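Local coordinates for 3-polyprenyl-4-hydroxybenzoate decarboxylase and related decarboxylases (Pelotomaculum thermopropionicum, PDB 6H6X), which binds prenylated FMN with manganese and potassium and, as the UbiD-class enzyme HmfF, probably interconverts furan-2,5-dicarboxylic acid and 2-furoic acid by reversible decarboxylation, at residues Val95-Ala100 with Glu223-Glu228; Pro101-Ile106 with Ala277-Arg282; Ala138-Ser143 with Trp171-Lys176; Leu184-Ala189 with Gly244-Gly249. The protein carries 8 engineered substitutions. All coordinates share one frame; numbering follows the deposited sequence.

Contact 1: residues Val95-Ala100 with Glu223-Glu228; sequences VSPDGA and ELVKCE
Val95 meets Leu224 just after strand 93-94, which runs parallel to strand 223-226 at the edge of a small three-stranded sheet. The backbone bond between them is weak: Val95 N lies 2.9 Å from Leu224 O, but the angle at its hydrogen is only 127°. The valine side chain leans over the same carbonyl, with Val95 CB 3.5 Å from Leu224 O. Its CG2 branch continues to the carboxylate end of Glu223, 3.9 Å from OE1, and the two side chains cross obliquely. Two residues further on, Pro97 meets Val225 CG2 with the CA-CB side of its ring, Pro97 CA at 3.8 Å and Pro97 CB at 4.1 Å. Val225 reaches it because CG2 stands anti to its own backbone N while CG1 takes the position between N and the carbonyl carbon (chi1 61°). The opposite edge of strand 223-226 is paired antiparallel with strand 233-235, Val225 bonding to Val234, and Lys226 is tied to Asp231 and Glu233 by salt bridges. Behind Pro97 the loop folds on itself in a type II beta turn from Pro97 to Ala100, with Gly99 at the position of positive phi. Its closing bond, Ala100 N to Pro97 O, is weak at 3.3 Å. An ST turn overlaps it, spanning Pro97: Ser96 OG accepts from Asp98 N at 3.0 Å, with 145° at the hydrogen.

Contact 2: residues Pro101-Ile106 with Ala277-Arg282; sequences PVKECI and AVTHRR
Pro101 and Arg281 lie side by side and point the same way, with the proline CB over the centre of the guanidinium, 3.5 Å above its plane. The flat group is held from elsewhere, as Arg281 NH2 donates to Gly237 O. Glu104 and Arg282 instead cross at about a right angle. Glu104 OE1 receives the backbone Arg282 N at 2.8 Å on its anti lone pair, the N-H being fairly straight at 161°. Although the carboxylate and guanidinium planes are only 21° apart, the salt bridge from Glu104 OE1 to Arg282 NH1 is long, 3.8 Å, and the oxygen stands well out of the guanidinium plane, so it is a matter of charge alone. Cys105 and His280 form an antiparallel hydrogen-bonded pair, by which strand 105-107 joins the edge of long strand 264-280 in the beta barrel of the flavin-binding domain. On their shared face of the sheet, Cys105 CB makes a CH-pi contact over the imidazole, 3.8 Å from the ring centroid, while SG sits obliquely to it. The other face carries Ile106 and Thr279, side by side, with Ile106 CG1 3.9 Å from Thr279 CG2. Thr279 OG1 occupies the crowded position between its backbone N and carbonyl carbon (chi1 77°), from which it donates to Val102 O at 2.8 Å, coming from above the carbonyl plane.

Contact 3: residues Ala138-Ser143 with Trp171-Lys176; sequences ARDPDS and WHFFGK
Asp140 and Phe173 bring the two backbones closest, CA to CA 5.0 Å, where the chain leaving strand 130-139 passes the flank of helix 169-179. The Phe173 ring lies against that chain: Asp140 N sits 3.3 Å above the ring plane, offset toward the rim, and Asp140 CB makes a CH-pi contact over the same face, 3.8 Å from the centroid. Ala138 O lies in the ring plane at the edge, 3.6 Å from Phe173 CE2. Asp140 CG is anti to its backbone N (chi1 -171°), and the carboxylate extends past the ring to Lys176. There Lys176 NZ forms a salt bridge, giving Asp140 OD2 a 3.0 Å bond on its syn lone pair and OD1 a weak one. OD1 also accepts from Asp142 N on its anti lone pair, in an Asx turn, and from Ser143 N above the carboxylate plane. The same carboxylate thus accepts from its own turn and from the helix lysine, donors that would all stabilise its negative charge. Pro141 CG packs on Lys176 CB at 3.8 Å. Ala138 is backbone-bonded to Asn147, a manganese ligand that also binds prenylated FMN; the Phe173 side chain is about 4 Å from that of Asn147, placing the contact just behind the cofactor site of the flavin-binding domain. Ala138 touches Ile186 of neighbouring strand 184-190, and helix 169-179 packs against this side of the sheet through Phe173 on Leu184.

Contact 4: residues Leu184-Ala189 with Gly244-Gly249; sequences LEIALA and GKILPG
Leu184 and Ile246 pair through their peptide groups, the flat units here, with N-H and C=O directed across the strands. Leu184 N lies in the plane of the Ile246 carbonyl, 3.2 Å from Ile246 O. The return bond, Ile246 N to Leu184 O, is 2.9 Å. Lys245 CA adds a CA-H...O contact to the same Leu184 O at 3.2 Å. At the second hydrogen-bonded pair Ile186 N lies 2.9 Å from Gly244 O, nearly straight at 171°, and Gly244 N answers with a bond to Ile186 O. Between these pairs Glu185 and Lys245 make a non-hydrogen-bonded pair. This is antiparallel pairing within the split beta barrel characteristic of the flavin-binding domain of UbiD enzymes. The segment axes approach to 4.5 Å but make 129° with each other, well short of antiparallel, consistent with strong twist and coiling of the strands here. On one face of the sheet Leu184 and Ile246 lie side by side, CD2 of Leu184 4.1 Å from CD1 of Ile246. Ile186 crosses Ile246 at about a right angle, its CG2 4.1 Å from Ile246 CG1. Gly244, paired with Ile186, has no side chain, and Ile186 CG1 rests on its carbonyl, 3.7 Å from Gly244 O. Helix 169-179 covers the cluster, Phe173 on Leu184 and Phe174 on Ile246. On the other face sit Glu185 and Lys245, and there Glu185 OE1 accepts from Asp231 N.

Contacts 3 and 4, centres 11 Å apart, pack directly on each other: Phe174 CE1 comes within 3.3 Å of Ile246 CG2, and Leu184 CD1 lies 3.5 Å from the backbone O of Arg139. Contact 3 is the nearer to the cofactor, the Phe173 side chain being about 7 Å from the manganese and about 8 Å from the prenylated FMN; the Ile246 side chain of contact 4 is about 10 Å from the latter. Contacts 1 and 2, with centres 10 Å apart, are clasped by Lys103, whose NZ bonds Glu228 OE2 at 2.8 Å and probably Lys226 O at 2.7 Å. Cys227 SG, 3.8 Å from Ala187 CB, joins contact 1 to contact 4, while contact 2 lies away from the cofactor and metal sites.

Contact 1: residues Val95-Ala100 with Glu223-Glu228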
# COMPACT_ATOMS: atom_id res chain seq x y z
N VAL B 95 -25.95 25.37 -30.07
CA VAL B 95 -25.50 26.74 -29.90
C VAL B 95 -24.97 27.16 -31.26
O VAL B 95 -24.71 26.32 -32.12
CB VAL B 95 -24.49 26.74 -28.74
CG1 VAL B 95 -23.08 27.20 -29.09
CG2 VAL B 95 -25.07 27.33 -27.48
N SER B 96 -24.90 28.46 -31.50
CA SER B 96 -24.45 28.96 -32.80
C SER B 96 -22.95 28.70 -32.97
O SER B 96 -22.22 28.81 -32.00
CB SER B 96 -24.72 30.48 -32.90
OG SER B 96 -23.92 31.08 -33.89
N PRO B 97 -22.49 28.40 -34.22
CA PRO B 97 -21.05 28.35 -34.48
C PRO B 97 -20.31 29.66 -34.34
O PRO B 97 -19.09 29.62 -34.13
CB PRO B 97 -20.93 27.89 -35.94
CG PRO B 97 -22.30 27.92 -36.48
CD PRO B 97 -23.27 27.87 -35.35
N ASP B 98 -21.00 30.79 -34.46
CA ASP B 98 -20.36 32.08 -34.32
C ASP B 98 -20.08 32.38 -32.87
O ASP B 98 -20.96 32.35 -32.03
CB ASP B 98 -21.17 33.20 -34.96
CG ASP B 98 -21.38 32.97 -36.46
OD1 ASP B 98 -20.43 32.58 -37.18
OD2 ASP B 98 -22.54 33.14 -36.89
N GLY B 99 -18.83 32.66 -32.55
CA GLY B 99 -18.44 32.83 -31.17
C GLY B 99 -18.16 31.52 -30.41
O GLY B 99 -17.70 31.60 -29.29
N ALA B 100 -18.44 30.33 -30.96
CA ALA B 100 -18.12 29.06 -30.26
C ALA B 100 -16.60 28.92 -30.24
O ALA B 100 -15.96 28.99 -31.28
CB ALA B 100 -18.71 27.84 -30.95
N GLU B 223 -23.06 22.64 -23.94
CA GLU B 223 -23.32 23.37 -25.18
C GLU B 223 -22.59 22.70 -26.33
O GLU B 223 -21.41 22.41 -26.20
CB GLU B 223 -22.95 24.85 -25.00
CG GLU B 223 -23.86 25.51 -23.95
CD GLU B 223 -23.64 27.00 -23.70
OE1 GLU B 223 -22.78 27.64 -24.36
OE2 GLU B 223 -24.35 27.54 -22.81
N LEU B 224 -23.34 22.38 -27.40
CA LEU B 224 -22.86 21.70 -28.54
C LEU B 224 -22.96 22.58 -29.75
O LEU B 224 -23.75 23.53 -29.78
CB LEU B 224 -23.65 20.45 -28.80
CG LEU B 224 -23.67 19.44 -27.69
CD1 LEU B 224 -24.47 18.20 -28.16
CD2 LEU B 224 -22.27 19.05 -27.26
N VAL B 225 -22.16 22.24 -30.75
CA VAL B 225 -22.17 22.90 -32.04
C VAL B 225 -22.04 21.85 -33.15
O VAL B 225 -21.51 20.76 -32.92
CB VAL B 225 -21.07 23.99 -32.07
CG1 VAL B 225 -19.69 23.36 -31.86
CG2 VAL B 225 -21.12 24.73 -33.39
N LYS B 226 -22.55 22.16 -34.34
CA LYS B 226 -22.47 21.24 -35.48
C LYS B 226 -21.08 21.26 -36.04
O LYS B 226 -20.45 22.32 -36.06
CB LYS B 226 -23.40 21.66 -36.63
CG LYS B 226 -24.88 21.61 -36.38
CD LYS B 226 -25.43 20.23 -36.05
CE LYS B 226 -25.50 19.35 -37.25
NZ LYS B 226 -26.32 18.15 -36.87
N CYS B 227 -20.65 20.11 -36.53
CA CYS B 227 -19.37 19.97 -37.25
C CYS B 227 -19.46 20.54 -38.65
O CYS B 227 -20.53 20.66 -39.22
CB CYS B 227 -19.00 18.49 -37.34
SG CYS B 227 -18.40 17.87 -35.73
N GLU B 228 -18.31 20.88 -39.20
CA GLU B 228 -18.21 21.44 -40.57
C GLU B 228 -18.52 20.42 -41.66
O GLU B 228 -19.27 20.74 -42.57
CB GLU B 228 -16.79 21.98 -40.84
CG GLU B 228 -16.34 23.11 -39.91
CD GLU B 228 -17.19 24.35 -40.03
OE1 GLU B 228 -17.31 24.88 -41.17
OE2 GLU B 228 -17.75 24.80 -39.00

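Contact 2: residues Pro101-Ile106 with Ala277-Arg282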
# COMPACT_ATOMS: atom_id res chain seq x y z
N PRO B 101 -16.02 28.74 -29.06
CA PRO B 101 -14.55 28.79 -29.09
C PRO B 101 -13.87 27.75 -30.01
O PRO B 101 -12.87 28.07 -30.68
CB PRO B 101 -14.16 28.62 -27.66
CG PRO B 101 -15.36 29.10 -26.87
CD PRO B 101 -16.56 28.74 -27.69
N VAL B 102 -14.43 26.55 -30.13
CA VAL B 102 -13.80 25.52 -30.94
C VAL B 102 -13.84 25.78 -32.46
O VAL B 102 -13.21 25.03 -33.25
CB VAL B 102 -14.38 24.12 -30.59
CG1 VAL B 102 -15.72 23.89 -31.27
CG2 VAL B 102 -13.41 22.99 -30.98
N LYS B 103 -14.60 26.81 -32.87
CA LYS B 103 -14.71 27.22 -34.28
C LYS B 103 -13.78 28.37 -34.70
O LYS B 103 -13.75 28.72 -35.87
CB LYS B 103 -16.15 27.60 -34.61
CG LYS B 103 -17.15 26.45 -34.49
CD LYS B 103 -16.91 25.34 -35.50
CE LYS B 103 -18.16 24.49 -35.61
NZ LYS B 103 -18.05 23.35 -36.57
N GLU B 104 -13.02 28.93 -33.75
CA GLU B 104 -12.11 30.03 -34.01
C GLU B 104 -11.16 29.78 -35.21
O GLU B 104 -11.04 30.65 -36.07
CB GLU B 104 -11.33 30.36 -32.73
CG GLU B 104 -12.21 31.08 -31.70
CD GLU B 104 -11.66 31.14 -30.28
OE1 GLU B 104 -10.51 30.72 -30.00
OE2 GLU B 104 -12.40 31.62 -29.42
N CYS B 105 -10.52 28.61 -35.27
CA CYS B 105 -9.70 28.19 -36.41
C CYS B 105 -10.27 26.90 -37.01
O CYS B 105 -10.62 25.98 -36.29
CB CYS B 105 -8.25 27.95 -35.97
SG CYS B 105 -7.55 29.26 -34.94
N ILE B 106 -10.34 26.83 -38.33
CA ILE B 106 -10.96 25.72 -39.05
C ILE B 106 -10.03 25.39 -40.21
O ILE B 106 -9.63 26.28 -40.95
CB ILE B 106 -12.36 26.13 -39.58
CG1 ILE B 106 -13.29 26.49 -38.41
CG2 ILE B 106 -12.95 25.06 -40.48
CD1 ILE B 106 -14.65 27.06 -38.82
N ALA B 277 -11.47 17.22 -41.47
CA ALA B 277 -11.29 18.57 -40.96
C ALA B 277 -10.82 18.57 -39.52
O ALA B 277 -11.03 17.61 -38.80
CB ALA B 277 -12.60 19.35 -41.06
N VAL B 278 -10.25 19.69 -39.11
CA VAL B 278 -9.80 19.93 -37.79
C VAL B 278 -10.21 21.32 -37.44
O VAL B 278 -9.95 22.20 -38.20
CB VAL B 278 -8.24 19.89 -37.69
CG1 VAL B 278 -7.77 20.35 -36.31
CG2 VAL B 278 -7.71 18.50 -38.00
N THR B 279 -10.83 21.54 -36.28
CA THR B 279 -11.11 22.90 -35.79
C THR B 279 -10.60 23.01 -34.39
O THR B 279 -10.56 22.03 -33.63
CB THR B 279 -12.64 23.29 -35.84
OG1 THR B 279 -13.36 22.68 -34.76
CG2 THR B 279 -13.29 22.83 -37.14
N HIS B 280 -10.21 24.21 -34.01
CA HIS B 280 -9.69 24.41 -32.70
C HIS B 280 -9.83 25.81 -32.23
O HIS B 280 -10.03 26.71 -33.02
CB HIS B 280 -8.22 23.92 -32.59
CG HIS B 280 -7.24 24.62 -33.47
ND1 HIS B 280 -6.64 25.81 -33.12
CD2 HIS B 280 -6.72 24.27 -34.67
CE1 HIS B 280 -5.81 26.18 -34.09
NE2 HIS B 280 -5.85 25.26 -35.05
N ARG B 281 -9.76 25.97 -30.92
CA ARG B 281 -9.53 27.27 -30.35
C ARG B 281 -8.22 27.89 -30.85
O ARG B 281 -7.19 27.20 -31.18
CB ARG B 281 -9.40 27.19 -28.84
CG ARG B 281 -10.67 26.95 -28.10
CD ARG B 281 -10.38 26.93 -26.64
NE ARG B 281 -11.54 26.59 -25.87
CZ ARG B 281 -12.17 27.39 -24.99
NH1 ARG B 281 -11.77 28.62 -24.73
NH2 ARG B 281 -13.24 26.93 -24.34
N ARG B 282 -8.26 29.22 -30.85
CA ARG B 282 -7.08 30.02 -31.01
C ARG B 282 -6.17 29.66 -29.85
O ARG B 282 -6.59 29.75 -28.67
CB ARG B 282 -7.45 31.52 -30.95
CG ARG B 282 -6.30 32.51 -31.19
CD ARG B 282 -6.82 33.92 -31.50
NE ARG B 282 -7.66 33.93 -32.71
CZ ARG B 282 -9.00 34.00 -32.76
NH1 ARG B 282 -9.76 34.09 -31.65
NH2 ARG B 282 -9.59 33.97 -33.96

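Contact 3: residues Ala138-Ser143 with Trp171-Lys176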
# COMPACT_ATOMS: atom_id res chain seq x y z
N ALA B 138 -20.40 9.61 -32.26
CA ALA B 138 -20.99 9.07 -33.49
C ALA B 138 -22.49 8.78 -33.35
O ALA B 138 -23.04 8.72 -32.22
CB ALA B 138 -20.25 7.81 -33.89
N ARG B 139 -23.17 8.64 -34.49
CA ARG B 139 -24.59 8.27 -34.51
C ARG B 139 -24.82 6.93 -35.19
O ARG B 139 -24.14 6.58 -36.14
CB ARG B 139 -25.43 9.35 -35.16
CG ARG B 139 -25.66 10.56 -34.26
CD ARG B 139 -26.65 11.58 -34.85
NE ARG B 139 -26.84 12.71 -33.93
CZ ARG B 139 -27.74 12.75 -32.93
NH1 ARG B 139 -28.58 11.76 -32.70
NH2 ARG B 139 -27.81 13.81 -32.13
N ASP B 140 -25.83 6.20 -34.70
CA ASP B 140 -26.24 4.92 -35.29
C ASP B 140 -26.81 5.26 -36.68
O ASP B 140 -27.73 6.08 -36.82
CB ASP B 140 -27.28 4.25 -34.38
CG ASP B 140 -27.61 2.81 -34.78
OD1 ASP B 140 -27.99 2.60 -35.94
OD2 ASP B 140 -27.54 1.88 -33.94
N PRO B 141 -26.22 4.68 -37.73
CA PRO B 141 -26.68 5.04 -39.07
C PRO B 141 -28.14 4.61 -39.41
O PRO B 141 -28.71 5.17 -40.35
CB PRO B 141 -25.63 4.38 -39.98
CG PRO B 141 -25.15 3.20 -39.20
CD PRO B 141 -25.23 3.60 -37.75
N ASP B 142 -28.73 3.67 -38.66
CA ASP B 142 -30.16 3.28 -38.84
C ASP B 142 -31.11 3.90 -37.80
O ASP B 142 -32.14 4.42 -38.18
CB ASP B 142 -30.35 1.75 -38.80
CG ASP B 142 -29.56 1.02 -39.90
OD1 ASP B 142 -29.25 1.63 -40.96
OD2 ASP B 142 -29.24 -0.19 -39.71
N SER B 143 -30.79 3.83 -36.51
CA SER B 143 -31.66 4.36 -35.45
C SER B 143 -31.40 5.84 -35.09
O SER B 143 -32.20 6.46 -34.38
CB SER B 143 -31.56 3.49 -34.19
OG SER B 143 -30.52 3.92 -33.31
N TRP B 171 -18.71 -0.15 -32.22
CA TRP B 171 -18.62 -1.34 -33.09
C TRP B 171 -19.97 -1.71 -33.73
O TRP B 171 -20.05 -1.99 -34.92
CB TRP B 171 -18.08 -2.51 -32.27
CG TRP B 171 -17.88 -3.75 -33.06
CD1 TRP B 171 -18.63 -4.89 -33.00
CD2 TRP B 171 -16.87 -3.98 -34.04
NE1 TRP B 171 -18.15 -5.82 -33.88
CE2 TRP B 171 -17.06 -5.30 -34.53
CE3 TRP B 171 -15.80 -3.21 -34.55
CZ2 TRP B 171 -16.21 -5.89 -35.51
CZ3 TRP B 171 -14.96 -3.79 -35.55
CH2 TRP B 171 -15.18 -5.12 -36.01
N HIS B 172 -21.02 -1.70 -32.91
CA HIS B 172 -22.36 -1.93 -33.39
C HIS B 172 -22.70 -0.93 -34.49
O HIS B 172 -23.16 -1.33 -35.56
CB HIS B 172 -23.37 -1.86 -32.26
CG HIS B 172 -24.71 -2.44 -32.62
ND1 HIS B 172 -25.85 -1.66 -32.76
CD2 HIS B 172 -25.08 -3.71 -32.90
CE1 HIS B 172 -26.86 -2.44 -33.09
NE2 HIS B 172 -26.42 -3.68 -33.21
N PHE B 173 -22.43 0.36 -34.26
CA PHE B 173 -22.70 1.39 -35.28
C PHE B 173 -21.88 1.16 -36.53
O PHE B 173 -22.40 1.35 -37.62
CB PHE B 173 -22.33 2.79 -34.80
CG PHE B 173 -23.19 3.35 -33.72
CD1 PHE B 173 -24.17 2.60 -33.07
CD2 PHE B 173 -22.97 4.65 -33.31
CE1 PHE B 173 -24.93 3.14 -32.05
CE2 PHE B 173 -23.73 5.22 -32.30
CZ PHE B 173 -24.71 4.46 -31.66
N PHE B 174 -20.60 0.87 -36.36
CA PHE B 174 -19.69 0.74 -37.49
C PHE B 174 -20.09 -0.49 -38.31
O PHE B 174 -20.09 -0.43 -39.54
CB PHE B 174 -18.27 0.61 -36.98
CG PHE B 174 -17.25 0.43 -38.06
CD1 PHE B 174 -17.17 1.32 -39.12
CD2 PHE B 174 -16.37 -0.64 -38.02
CE1 PHE B 174 -16.22 1.15 -40.12
CE2 PHE B 174 -15.42 -0.82 -39.03
CZ PHE B 174 -15.33 0.10 -40.07
N GLY B 175 -20.45 -1.58 -37.63
CA GLY B 175 -20.99 -2.79 -38.25
C GLY B 175 -22.08 -2.47 -39.24
O GLY B 175 -22.02 -2.92 -40.39
N LYS B 176 -23.04 -1.65 -38.81
CA LYS B 176 -24.18 -1.25 -39.64
C LYS B 176 -23.77 -0.39 -40.82
O LYS B 176 -24.33 -0.55 -41.90
CB LYS B 176 -25.28 -0.56 -38.81
CG LYS B 176 -26.07 -1.53 -37.94
CD LYS B 176 -26.61 -0.91 -36.64
CE LYS B 176 -28.12 -0.64 -36.64
NZ LYS B 176 -28.66 -0.54 -35.25

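Contact 4: residues Leu184-Ala189 with Gly244-Gly249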
# COMPACT_ATOMS: atom_id res chain seq x y z
N LEU B 184 -18.76 5.47 -41.63
CA LEU B 184 -19.41 6.01 -40.43
C LEU B 184 -18.78 7.34 -40.07
O LEU B 184 -17.59 7.39 -39.76
CB LEU B 184 -19.27 5.04 -39.25
CG LEU B 184 -19.94 5.52 -37.97
CD1 LEU B 184 -21.46 5.42 -38.08
CD2 LEU B 184 -19.43 4.68 -36.82
N GLU B 185 -19.57 8.40 -40.13
CA GLU B 185 -19.12 9.74 -39.77
C GLU B 185 -18.91 9.85 -38.26
O GLU B 185 -19.74 9.37 -37.49
CB GLU B 185 -20.16 10.78 -40.20
CG GLU B 185 -20.32 10.93 -41.70
CD GLU B 185 -21.20 12.11 -42.12
OE1 GLU B 185 -21.98 12.66 -41.29
OE2 GLU B 185 -21.11 12.49 -43.31
N ILE B 186 -17.81 10.47 -37.84
CA ILE B 186 -17.49 10.64 -36.42
C ILE B 186 -16.89 11.98 -36.18
O ILE B 186 -16.37 12.62 -37.08
CB ILE B 186 -16.48 9.59 -35.90
CG1 ILE B 186 -15.08 9.78 -36.49
CG2 ILE B 186 -16.99 8.17 -36.16
CD1 ILE B 186 -14.06 8.83 -35.91
N ALA B 187 -16.95 12.39 -34.93
CA ALA B 187 -16.13 13.48 -34.47
C ALA B 187 -15.34 13.15 -33.19
O ALA B 187 -15.81 12.42 -32.32
CB ALA B 187 -17.01 14.70 -34.25
N LEU B 188 -14.15 13.71 -33.11
CA LEU B 188 -13.25 13.51 -32.01
C LEU B 188 -13.06 14.82 -31.32
O LEU B 188 -12.66 15.77 -31.96
CB LEU B 188 -11.90 13.05 -32.53
CG LEU B 188 -11.95 11.71 -33.28
CD1 LEU B 188 -10.62 11.52 -33.94
CD2 LEU B 188 -12.22 10.59 -32.32
N ALA B 189 -13.34 14.89 -30.02
CA ALA B 189 -13.06 16.13 -29.26
C ALA B 189 -12.05 15.94 -28.16
O ALA B 189 -12.17 15.01 -27.41
CB ALA B 189 -14.35 16.64 -28.69
N GLY B 244 -14.10 13.26 -39.08
CA GLY B 244 -13.73 12.28 -40.06
C GLY B 244 -14.69 11.15 -40.21
O GLY B 244 -15.87 11.22 -39.85
N LYS B 245 -14.17 10.05 -40.75
CA LYS B 245 -15.02 8.89 -40.96
C LYS B 245 -14.22 7.61 -40.88
O LYS B 245 -13.05 7.57 -41.25
CB LYS B 245 -15.74 9.02 -42.30
CG LYS B 245 -14.82 9.19 -43.49
CD LYS B 245 -15.55 9.81 -44.69
CE LYS B 245 -14.56 10.37 -45.72
NZ LYS B 245 -15.16 10.72 -47.04
N ILE B 246 -14.85 6.57 -40.35
CA ILE B 246 -14.23 5.27 -40.29
C ILE B 246 -14.56 4.59 -41.63
O ILE B 246 -15.72 4.51 -42.01
CB ILE B 246 -14.72 4.43 -39.10
CG1 ILE B 246 -14.69 5.20 -37.77
CG2 ILE B 246 -13.84 3.18 -38.95
CD1 ILE B 246 -15.39 4.44 -36.66
N LEU B 247 -13.54 4.13 -42.35
CA LEU B 247 -13.71 3.69 -43.73
C LEU B 247 -14.26 2.28 -43.78
O LEU B 247 -13.77 1.40 -43.07
CB LEU B 247 -12.37 3.73 -44.48
CG LEU B 247 -11.71 5.12 -44.56
CD1 LEU B 247 -10.36 5.04 -45.28
CD2 LEU B 247 -12.61 6.13 -45.24
N PRO B 248 -15.28 2.05 -44.64
CA PRO B 248 -15.86 0.69 -44.69
C PRO B 248 -14.88 -0.34 -45.27
O PRO B 248 -14.18 -0.04 -46.24
CB PRO B 248 -17.09 0.86 -45.58
CG PRO B 248 -16.74 2.00 -46.48
CD PRO B 248 -15.74 2.89 -45.76
N GLY B 249 -14.76 -1.51 -44.65
CA GLY B 249 -13.90 -2.58 -45.16
C GLY B 249 -12.40 -2.45 -44.92
O GLY B 249 -11.73 -3.47 -44.71